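Local coordinates for ATP phosphoribosyltransferase (Thermotoga maritima, PDB 1O63), which probably catalyses the first step of histidine biosynthesis, joining ATP and 5-phosphoribose 1-diphosphate to give N'-(5'-phosphoribosyl)-ATP, at residues L3-V16 and V50-C64. Sequence-based numbering, arbitrary orientation.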
ATOM      1  N   LEU A   3     -13.204  14.173 -21.373  1.00 25.08           N
ATOM      2  CA  LEU A   3     -13.417  13.135 -20.349  1.00 22.88           C
ATOM      3  C   LEU A   3     -12.171  12.908 -19.508  1.00 23.26           C
ATOM      4  O   LEU A   3     -11.052  12.933 -20.013  1.00 24.17           O
ATOM      5  CB  LEU A   3     -13.854  11.835 -21.005  1.00 21.91           C
ATOM      6  CG  LEU A   3     -15.258  11.859 -21.659  1.00 23.01           C
ATOM      7  CD1 LEU A   3     -15.546  10.524 -22.280  1.00 19.98           C
ATOM      8  CD2 LEU A   3     -16.314  12.223 -20.598  1.00 20.62           C
ATOM      9  N   LYS A   4     -12.354  12.701 -18.210  1.00 24.05           N
ATOM     10  CA  LYS A   4     -11.200  12.431 -17.337  1.00 23.47           C
ATOM     11  C   LYS A   4     -11.279  10.976 -16.875  1.00 22.96           C
ATOM     12  O   LYS A   4     -12.315  10.612 -16.313  1.00 22.12           O
ATOM     13  CB  LYS A   4     -11.252  13.352 -16.105  1.00 26.01           C
ATOM     14  CG  LYS A   4     -10.644  14.738 -16.402  1.00 33.50           C
ATOM     15  CD  LYS A   4     -11.605  15.816 -15.904  1.00 39.91           C
ATOM     16  CE  LYS A   4     -11.125  17.201 -16.324  1.00 45.42           C
ATOM     17  NZ  LYS A   4     -10.217  17.806 -15.302  1.00 47.32           N
ATOM     18  N   LEU A   5     -10.235  10.203 -17.148  1.00 21.44           N
ATOM     19  CA  LEU A   5     -10.236   8.784 -16.763  1.00 23.12           C
ATOM     20  C   LEU A   5      -9.248   8.513 -15.624  1.00 23.22           C
ATOM     21  O   LEU A   5      -8.145   9.089 -15.616  1.00 22.29           O
ATOM     22  CB  LEU A   5      -9.886   7.920 -17.975  1.00 23.12           C
ATOM     23  CG  LEU A   5     -11.026   7.451 -18.873  1.00 29.85           C
ATOM     24  CD1 LEU A   5     -11.930   8.579 -19.303  1.00 30.50           C
ATOM     25  CD2 LEU A   5     -10.478   6.713 -20.097  1.00 33.24           C
ATOM     26  N   ALA A   6      -9.660   7.661 -14.669  1.00 20.87           N
ATOM     27  CA  ALA A   6      -8.756   7.290 -13.563  1.00 19.00           C
ATOM     28  C   ALA A   6      -8.284   5.851 -13.880  1.00 19.67           C
ATOM     29  O   ALA A   6      -9.107   4.951 -13.883  1.00 17.35           O
ATOM     30  CB  ALA A   6      -9.522   7.301 -12.243  1.00 16.74           C
ATOM     31  N   ILE A   7      -7.037   5.704 -14.243  1.00 19.87           N
ATOM     32  CA  ILE A   7      -6.442   4.459 -14.702  1.00 22.57           C
ATOM     33  C   ILE A   7      -5.552   3.835 -13.619  1.00 22.10           C
ATOM     34  O   ILE A   7      -4.744   4.520 -12.977  1.00 24.91           O
ATOM     35  CB  ILE A   7      -5.607   4.707 -15.966  1.00 22.25           C
ATOM     36  CG1 ILE A   7      -6.309   5.581 -17.004  1.00 23.90           C
ATOM     37  CG2 ILE A   7      -5.125   3.399 -16.582  1.00 18.88           C
ATOM     38  CD1 ILE A   7      -7.712   5.208 -17.396  1.00 26.52           C
ATOM     39  N   PRO A   8      -5.780   2.583 -13.331  1.00 22.23           N
ATOM     40  CA  PRO A   8      -5.068   1.839 -12.300  1.00 23.33           C
ATOM     41  C   PRO A   8      -3.669   1.423 -12.708  1.00 25.16           C
ATOM     42  O   PRO A   8      -3.490   0.682 -13.687  1.00 25.81           O
ATOM     43  CB  PRO A   8      -5.951   0.591 -12.123  1.00 23.62           C
ATOM     44  CG  PRO A   8      -6.465   0.351 -13.522  1.00 24.28           C
ATOM     45  CD  PRO A   8      -6.768   1.726 -14.068  1.00 22.39           C
ATOM     46  N   LYS A   9      -2.643   1.885 -11.989  1.00 24.17           N
ATOM     47  CA  LYS A   9      -1.269   1.501 -12.308  1.00 25.84           C
ATOM     48  C   LYS A   9      -1.089   0.041 -11.872  1.00 25.48           C
ATOM     49  O   LYS A   9      -1.851  -0.453 -11.041  1.00 26.03           O
ATOM     50  CB  LYS A   9      -0.235   2.381 -11.580  1.00 30.01           C
ATOM     51  CG  LYS A   9      -0.291   3.861 -11.926  1.00 33.02           C
ATOM     52  CD  LYS A   9       1.093   4.442 -12.166  1.00 39.44           C
ATOM     53  CE  LYS A   9       1.608   5.206 -10.975  1.00 44.69           C
ATOM     54  NZ  LYS A   9       1.169   6.627 -10.933  1.00 45.55           N
ATOM     55  N   GLY A  10      -0.090  -0.636 -12.410  1.00 26.77           N
ATOM     56  CA  GLY A  10       0.188  -1.999 -11.986  1.00 27.26           C
ATOM     57  C   GLY A  10      -0.372  -3.025 -12.963  1.00 26.82           C
ATOM     58  O   GLY A  10      -0.291  -2.913 -14.180  1.00 25.73           O
ATOM     59  N   ARG A  11      -0.892  -4.097 -12.404  1.00 27.96           N
ATOM     60  CA  ARG A  11      -1.337  -5.264 -13.107  1.00 27.67           C
ATOM     61  C   ARG A  11      -2.313  -5.014 -14.235  1.00 27.26           C
ATOM     62  O   ARG A  11      -2.308  -5.744 -15.232  1.00 29.29           O
ATOM     63  CB  ARG A  11      -2.024  -6.232 -12.084  1.00 28.27           C
ATOM     64  CG  ARG A  11      -2.331  -7.580 -12.753  1.00 29.92           C
ATOM     65  CD  ARG A  11      -1.024  -8.356 -12.921  1.00 33.18           C
ATOM     66  NE  ARG A  11      -1.225  -9.621 -13.594  1.00 37.14           N
ATOM     67  CZ  ARG A  11      -1.593  -9.773 -14.859  1.00 38.47           C
ATOM     68  NH1 ARG A  11      -1.741 -10.993 -15.358  1.00 36.63           N
ATOM     69  NH2 ARG A  11      -1.796  -8.700 -15.629  1.00 40.63           N
ATOM     70  N   LEU A  12      -3.257  -4.096 -14.059  1.00 27.08           N
ATOM     71  CA  LEU A  12      -4.307  -3.829 -15.013  1.00 24.83           C
ATOM     72  C   LEU A  12      -3.998  -2.686 -15.967  1.00 24.97           C
ATOM     73  O   LEU A  12      -4.761  -2.415 -16.882  1.00 21.99           O
ATOM     74  CB  LEU A  12      -5.602  -3.472 -14.244  1.00 21.94           C
ATOM     75  CG  LEU A  12      -6.039  -4.509 -13.195  1.00 23.08           C
ATOM     76  CD1 LEU A  12      -7.305  -4.023 -12.497  1.00 25.86           C
ATOM     77  CD2 LEU A  12      -6.278  -5.849 -13.872  1.00 24.72           C
ATOM     78  N   GLU A  13      -2.872  -2.007 -15.760  1.00 23.90           N
ATOM     79  CA  GLU A  13      -2.528  -0.852 -16.555  1.00 22.52           C
ATOM     80  C   GLU A  13      -2.435  -1.118 -18.036  1.00 22.57           C
ATOM     81  O   GLU A  13      -2.944  -0.313 -18.853  1.00 22.58           O
ATOM     82  CB  GLU A  13      -1.201  -0.252 -16.021  1.00 22.93           C
ATOM     83  CG  GLU A  13      -0.886   1.088 -16.674  1.00 27.03           C
ATOM     84  CD  GLU A  13       0.520   1.553 -16.216  1.00 26.67           C
ATOM     85  OE1 GLU A  13       0.851   1.264 -15.067  1.00 27.67           O
ATOM     86  OE2 GLU A  13       1.214   2.109 -17.069  1.00 30.35           O
ATOM     87  N   GLU A  14      -1.796  -2.192 -18.481  1.00 21.43           N
ATOM     88  CA  GLU A  14      -1.635  -2.390 -19.927  1.00 21.81           C
ATOM     89  C   GLU A  14      -2.926  -2.822 -20.613  1.00 21.82           C
ATOM     90  O   GLU A  14      -3.204  -2.393 -21.737  1.00 19.75           O
ATOM     91  CB  GLU A  14      -0.522  -3.371 -20.225  1.00 20.63           C
ATOM     92  CG  GLU A  14      -0.686  -4.701 -19.587  1.00 30.57           C
ATOM     93  CD  GLU A  14      -1.415  -5.765 -20.381  1.00 33.70           C
ATOM     94  OE1 GLU A  14      -1.647  -6.831 -19.769  1.00 29.34           O
ATOM     95  OE2 GLU A  14      -1.710  -5.527 -21.583  1.00 30.95           O
ATOM     96  N   LYS A  15      -3.721  -3.655 -19.938  1.00 21.30           N
ATOM     97  CA  LYS A  15      -5.022  -4.048 -20.526  1.00 23.26           C
ATOM     98  C   LYS A  15      -5.873  -2.804 -20.759  1.00 21.84           C
ATOM     99  O   LYS A  15      -6.408  -2.544 -21.827  1.00 23.26           O
ATOM    100  CB  LYS A  15      -5.735  -5.004 -19.584  1.00 30.23           C
ATOM    101  CG  LYS A  15      -5.140  -6.388 -19.419  1.00 37.15           C
ATOM    102  CD  LYS A  15      -5.539  -7.336 -20.539  1.00 43.93           C
ATOM    103  CE  LYS A  15      -5.349  -8.797 -20.117  1.00 46.95           C
ATOM    104  NZ  LYS A  15      -5.849  -9.731 -21.172  1.00 49.21           N
ATOM    105  N   VAL A  16      -5.976  -1.951 -19.725  1.00 21.76           N
ATOM    106  CA  VAL A  16      -6.795  -0.740 -19.874  1.00 22.34           C
ATOM    107  C   VAL A  16      -6.255   0.222 -20.893  1.00 23.97           C
ATOM    108  O   VAL A  16      -6.998   0.771 -21.728  1.00 23.66           O
ATOM    109  CB  VAL A  16      -6.965  -0.040 -18.504  1.00 22.18           C
ATOM    110  CG1 VAL A  16      -7.667   1.296 -18.730  1.00 22.98           C
ATOM    111  CG2 VAL A  16      -7.768  -0.945 -17.584  1.00 20.91           C
ATOM    112  N   VAL A  50      -8.555   4.585  -7.426  1.00 20.30           N
ATOM    113  CA  VAL A  50      -9.477   4.894  -8.548  1.00 20.01           C
ATOM    114  C   VAL A  50     -10.815   5.354  -8.050  1.00 21.86           C
ATOM    115  O   VAL A  50     -11.322   6.434  -8.449  1.00 22.99           O
ATOM    116  CB  VAL A  50      -9.570   3.720  -9.518  1.00 20.35           C
ATOM    117  CG1 VAL A  50     -10.810   3.776 -10.412  1.00 16.54           C
ATOM    118  CG2 VAL A  50      -8.290   3.628 -10.358  1.00 17.55           C
ATOM    119  N   PRO A  51     -11.448   4.649  -7.102  1.00 21.49           N
ATOM    120  CA  PRO A  51     -12.766   5.024  -6.644  1.00 22.50           C
ATOM    121  C   PRO A  51     -12.737   6.350  -5.894  1.00 23.15           C
ATOM    122  O   PRO A  51     -13.711   7.115  -5.982  1.00 21.28           O
ATOM    123  CB  PRO A  51     -13.240   3.878  -5.769  1.00 24.62           C
ATOM    124  CG  PRO A  51     -12.098   2.953  -5.612  1.00 24.85           C
ATOM    125  CD  PRO A  51     -11.073   3.291  -6.656  1.00 23.24           C
ATOM    126  N   THR A  52     -11.627   6.643  -5.222  1.00 20.85           N
ATOM    127  CA  THR A  52     -11.463   7.936  -4.543  1.00 22.34           C
ATOM    128  C   THR A  52     -11.499   9.084  -5.530  1.00 21.21           C
ATOM    129  O   THR A  52     -12.175  10.111  -5.316  1.00 22.92           O
ATOM    130  CB  THR A  52     -10.114   7.938  -3.798  1.00 23.39           C
ATOM    131  OG1 THR A  52     -10.113   6.843  -2.847  1.00 26.03           O
ATOM    132  CG2 THR A  52      -9.863   9.243  -3.086  1.00 25.74           C
ATOM    133  N   TYR A  53     -10.797   8.980  -6.661  1.00 22.70           N
ATOM    134  CA  TYR A  53     -10.830  10.030  -7.673  1.00 22.77           C
ATOM    135  C   TYR A  53     -12.230  10.231  -8.232  1.00 24.10           C
ATOM    136  O   TYR A  53     -12.623  11.372  -8.563  1.00 23.58           O
ATOM    137  CB  TYR A  53      -9.854   9.711  -8.845  1.00 21.98           C
ATOM    138  CG  TYR A  53      -8.456  10.224  -8.501  1.00 23.19           C
ATOM    139  CD1 TYR A  53      -7.734   9.684  -7.439  1.00 23.28           C
ATOM    140  CD2 TYR A  53      -7.908  11.275  -9.199  1.00 24.76           C
ATOM    141  CE1 TYR A  53      -6.481  10.173  -7.116  1.00 22.92           C
ATOM    142  CE2 TYR A  53      -6.674  11.779  -8.888  1.00 25.07           C
ATOM    143  CZ  TYR A  53      -5.965  11.228  -7.832  1.00 25.46           C
ATOM    144  OH  TYR A  53      -4.730  11.770  -7.548  1.00 23.75           O
ATOM    145  N   LEU A  54     -12.973   9.144  -8.431  1.00 23.51           N
ATOM    146  CA  LEU A  54     -14.328   9.237  -8.948  1.00 24.25           C
ATOM    147  C   LEU A  54     -15.320   9.782  -7.922  1.00 26.48           C
ATOM    148  O   LEU A  54     -16.101  10.706  -8.200  1.00 24.73           O
ATOM    149  CB  LEU A  54     -14.809   7.840  -9.394  1.00 21.93           C
ATOM    150  CG  LEU A  54     -14.049   7.315 -10.638  1.00 26.66           C
ATOM    151  CD1 LEU A  54     -14.118   5.790 -10.705  1.00 23.79           C
ATOM    152  CD2 LEU A  54     -14.688   7.927 -11.877  1.00 27.06           C
ATOM    153  N   VAL A  55     -15.275   9.227  -6.700  1.00 26.11           N
ATOM    154  CA  VAL A  55     -16.228   9.662  -5.667  1.00 27.46           C
ATOM    155  C   VAL A  55     -16.106  11.143  -5.394  1.00 27.69           C
ATOM    156  O   VAL A  55     -17.110  11.853  -5.193  1.00 26.62           O
ATOM    157  CB  VAL A  55     -16.067   8.853  -4.377  1.00 30.55           C
ATOM    158  CG1 VAL A  55     -16.996   9.376  -3.283  1.00 34.47           C
ATOM    159  CG2 VAL A  55     -16.345   7.368  -4.614  1.00 30.62           C
ATOM    160  N   HIS A  56     -14.887  11.673  -5.382  1.00 26.93           N
ATOM    161  CA  HIS A  56     -14.657  13.098  -5.170  1.00 28.05           C
ATOM    162  C   HIS A  56     -15.019  13.928  -6.387  1.00 27.99           C
ATOM    163  O   HIS A  56     -14.965  15.162  -6.321  1.00 30.16           O
ATOM    164  CB  HIS A  56     -13.187  13.343  -4.758  1.00 26.08           C
ATOM    165  CG  HIS A  56     -12.969  13.075  -3.295  1.00 28.98           C
ATOM    166  ND1 HIS A  56     -12.874  11.794  -2.786  1.00 30.45           N
ATOM    167  CD2 HIS A  56     -12.854  13.918  -2.243  1.00 27.95           C
ATOM    168  CE1 HIS A  56     -12.700  11.856  -1.462  1.00 27.71           C
ATOM    169  NE2 HIS A  56     -12.694  13.120  -1.120  1.00 31.43           N
ATOM    170  N   GLY A  57     -15.312  13.321  -7.523  1.00 27.54           N
ATOM    171  CA  GLY A  57     -15.711  14.033  -8.718  1.00 28.49           C
ATOM    172  C   GLY A  57     -14.616  14.606  -9.572  1.00 27.49           C
ATOM    173  O   GLY A  57     -14.922  15.451 -10.455  1.00 27.26           O
ATOM    174  N   VAL A  58     -13.357  14.178  -9.434  1.00 24.14           N
ATOM    175  CA  VAL A  58     -12.308  14.761 -10.290  1.00 24.01           C
ATOM    176  C   VAL A  58     -12.115  13.969 -11.571  1.00 23.49           C
ATOM    177  O   VAL A  58     -11.467  14.424 -12.539  1.00 24.81           O
ATOM    178  CB  VAL A  58     -10.989  14.942  -9.527  1.00 30.32           C
ATOM    179  CG1 VAL A  58     -11.202  15.905  -8.332  1.00 30.84           C
ATOM    180  CG2 VAL A  58     -10.456  13.620  -9.020  1.00 33.14           C
ATOM    181  N   ALA A  59     -12.668  12.773 -11.618  1.00 20.88           N
ATOM    182  CA  ALA A  59     -12.618  11.903 -12.776  1.00 21.29           C
ATOM    183  C   ALA A  59     -14.055  11.495 -13.168  1.00 21.22           C
ATOM    184  O   ALA A  59     -14.919  11.408 -12.300  1.00 20.40           O
ATOM    185  CB  ALA A  59     -11.819  10.642 -12.440  1.00 21.88           C
ATOM    186  N   ASP A  60     -14.272  11.217 -14.432  1.00 19.90           N
ATOM    187  CA  ASP A  60     -15.559  10.784 -14.945  1.00 20.70           C
ATOM    188  C   ASP A  60     -15.668   9.256 -14.982  1.00 19.81           C
ATOM    189  O   ASP A  60     -16.714   8.700 -14.666  1.00 20.77           O
ATOM    190  CB  ASP A  60     -15.730  11.311 -16.399  1.00 18.89           C
ATOM    191  CG  ASP A  60     -15.764  12.851 -16.390  1.00 23.03           C
ATOM    192  OD1 ASP A  60     -16.578  13.386 -15.625  1.00 22.12           O
ATOM    193  OD2 ASP A  60     -15.017  13.456 -17.165  1.00 22.75           O
ATOM    194  N   ILE A  61     -14.658   8.584 -15.532  1.00 19.95           N
ATOM    195  CA  ILE A  61     -14.694   7.120 -15.678  1.00 18.84           C
ATOM    196  C   ILE A  61     -13.410   6.529 -15.084  1.00 20.70           C
ATOM    197  O   ILE A  61     -12.355   7.148 -15.207  1.00 18.71           O
ATOM    198  CB  ILE A  61     -14.834   6.716 -17.143  1.00 21.75           C
ATOM    199  CG1 ILE A  61     -16.185   7.235 -17.714  1.00 21.74           C
ATOM    200  CG2 ILE A  61     -14.813   5.186 -17.336  1.00 21.13           C
ATOM    201  CD1 ILE A  61     -16.144   7.357 -19.232  1.00 23.31           C
ATOM    202  N   GLY A  62     -13.504   5.335 -14.497  1.00 19.73           N
ATOM    203  CA  GLY A  62     -12.309   4.679 -13.979  1.00 20.22           C
ATOM    204  C   GLY A  62     -12.404   3.164 -14.155  1.00 21.96           C
ATOM    205  O   GLY A  62     -13.362   2.635 -14.735  1.00 19.87           O
ATOM    206  N   PHE A  63     -11.280   2.503 -13.873  1.00 20.74           N
ATOM    207  CA  PHE A  63     -11.124   1.071 -13.970  1.00 22.19           C
ATOM    208  C   PHE A  63     -10.366   0.550 -12.722  1.00 23.11           C
ATOM    209  O   PHE A  63      -9.447   1.216 -12.264  1.00 21.68           O
ATOM    210  CB  PHE A  63     -10.335   0.647 -15.212  1.00 19.59           C
ATOM    211  CG  PHE A  63     -10.859   1.239 -16.490  1.00 22.18           C
ATOM    212  CD1 PHE A  63     -10.489   2.522 -16.873  1.00 22.51           C
ATOM    213  CD2 PHE A  63     -11.758   0.546 -17.280  1.00 23.97           C
ATOM    214  CE1 PHE A  63     -10.970   3.112 -18.013  1.00 24.56           C
ATOM    215  CE2 PHE A  63     -12.280   1.135 -18.425  1.00 26.45           C
ATOM    216  CZ  PHE A  63     -11.879   2.400 -18.797  1.00 27.21           C
ATOM    217  N   CYS A  64     -10.830  -0.572 -12.196  1.00 22.48           N
ATOM    218  CA  CYS A  64     -10.161  -1.195 -11.062  1.00 23.24           C
ATOM    219  C   CYS A  64     -10.543  -2.670 -10.961  1.00 21.90           C
ATOM    220  O   CYS A  64     -11.489  -3.125 -11.603  1.00 21.37           O
ATOM    221  CB  CYS A  64     -10.443  -0.448  -9.762  1.00 24.57           C
ATOM    222  SG  CYS A  64     -12.204  -0.281  -9.382  1.00 29.41           S
TER
HETATM  223  O   HOH W   1     -10.473  16.869 -12.717  1.00 38.64           O
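F63 meets V16 across this contact through a CH-pi interaction. V16 CG1 sits over one face of the ring, 3.9 Å from the F63 ring centroid and offset toward the rim. It gets there because it lies anti to the backbone N of V16 (chi1 173°). I7 CD1 and L5 CD2 come to the edge of the same ring, with I7 CD1 3.9 Å from F63 CD1. The L5 side chain also runs alongside I61, pointing the same way. L195 and F191 of helix 185-204 pack on F63 and I61 respectively. P8 crosses F63 obliquely and lays its ring atoms against the carbonyl; P8 CD is 3.3 Å from F63 O, a buried oxygen without a hydrogen-bond partner.

Strands 4-8 and 61-64 are parallel neighbours in a mixed sheet of the type II periplasmic-binding-protein-like fold. Helix 50-55 runs nearly antiparallel to strand 4-8 and packs on the sheet face carrying A6. There A6 CB is met by V50 CG1, Y53 CB and A59 CB. G62 CA lies 3.2 Å from A6 O in a CA-H...O contact.

D60 holds the start of strand 4-8. Its OD2 accepts K4 N at 3.0 Å on the anti side, 22° out of the carboxylate plane. OD2 also forms a salt bridge with K184, while OD1 bonds S180, so the carboxylate is fixed at both oxygens. K4 O accepts two N-H groups, D60 N at 2.8 Å and I61 N at 3.2 Å. The K4 chain bends at chi2 (132°) past V58 O, and a water links K4 NZ to that carbonyl.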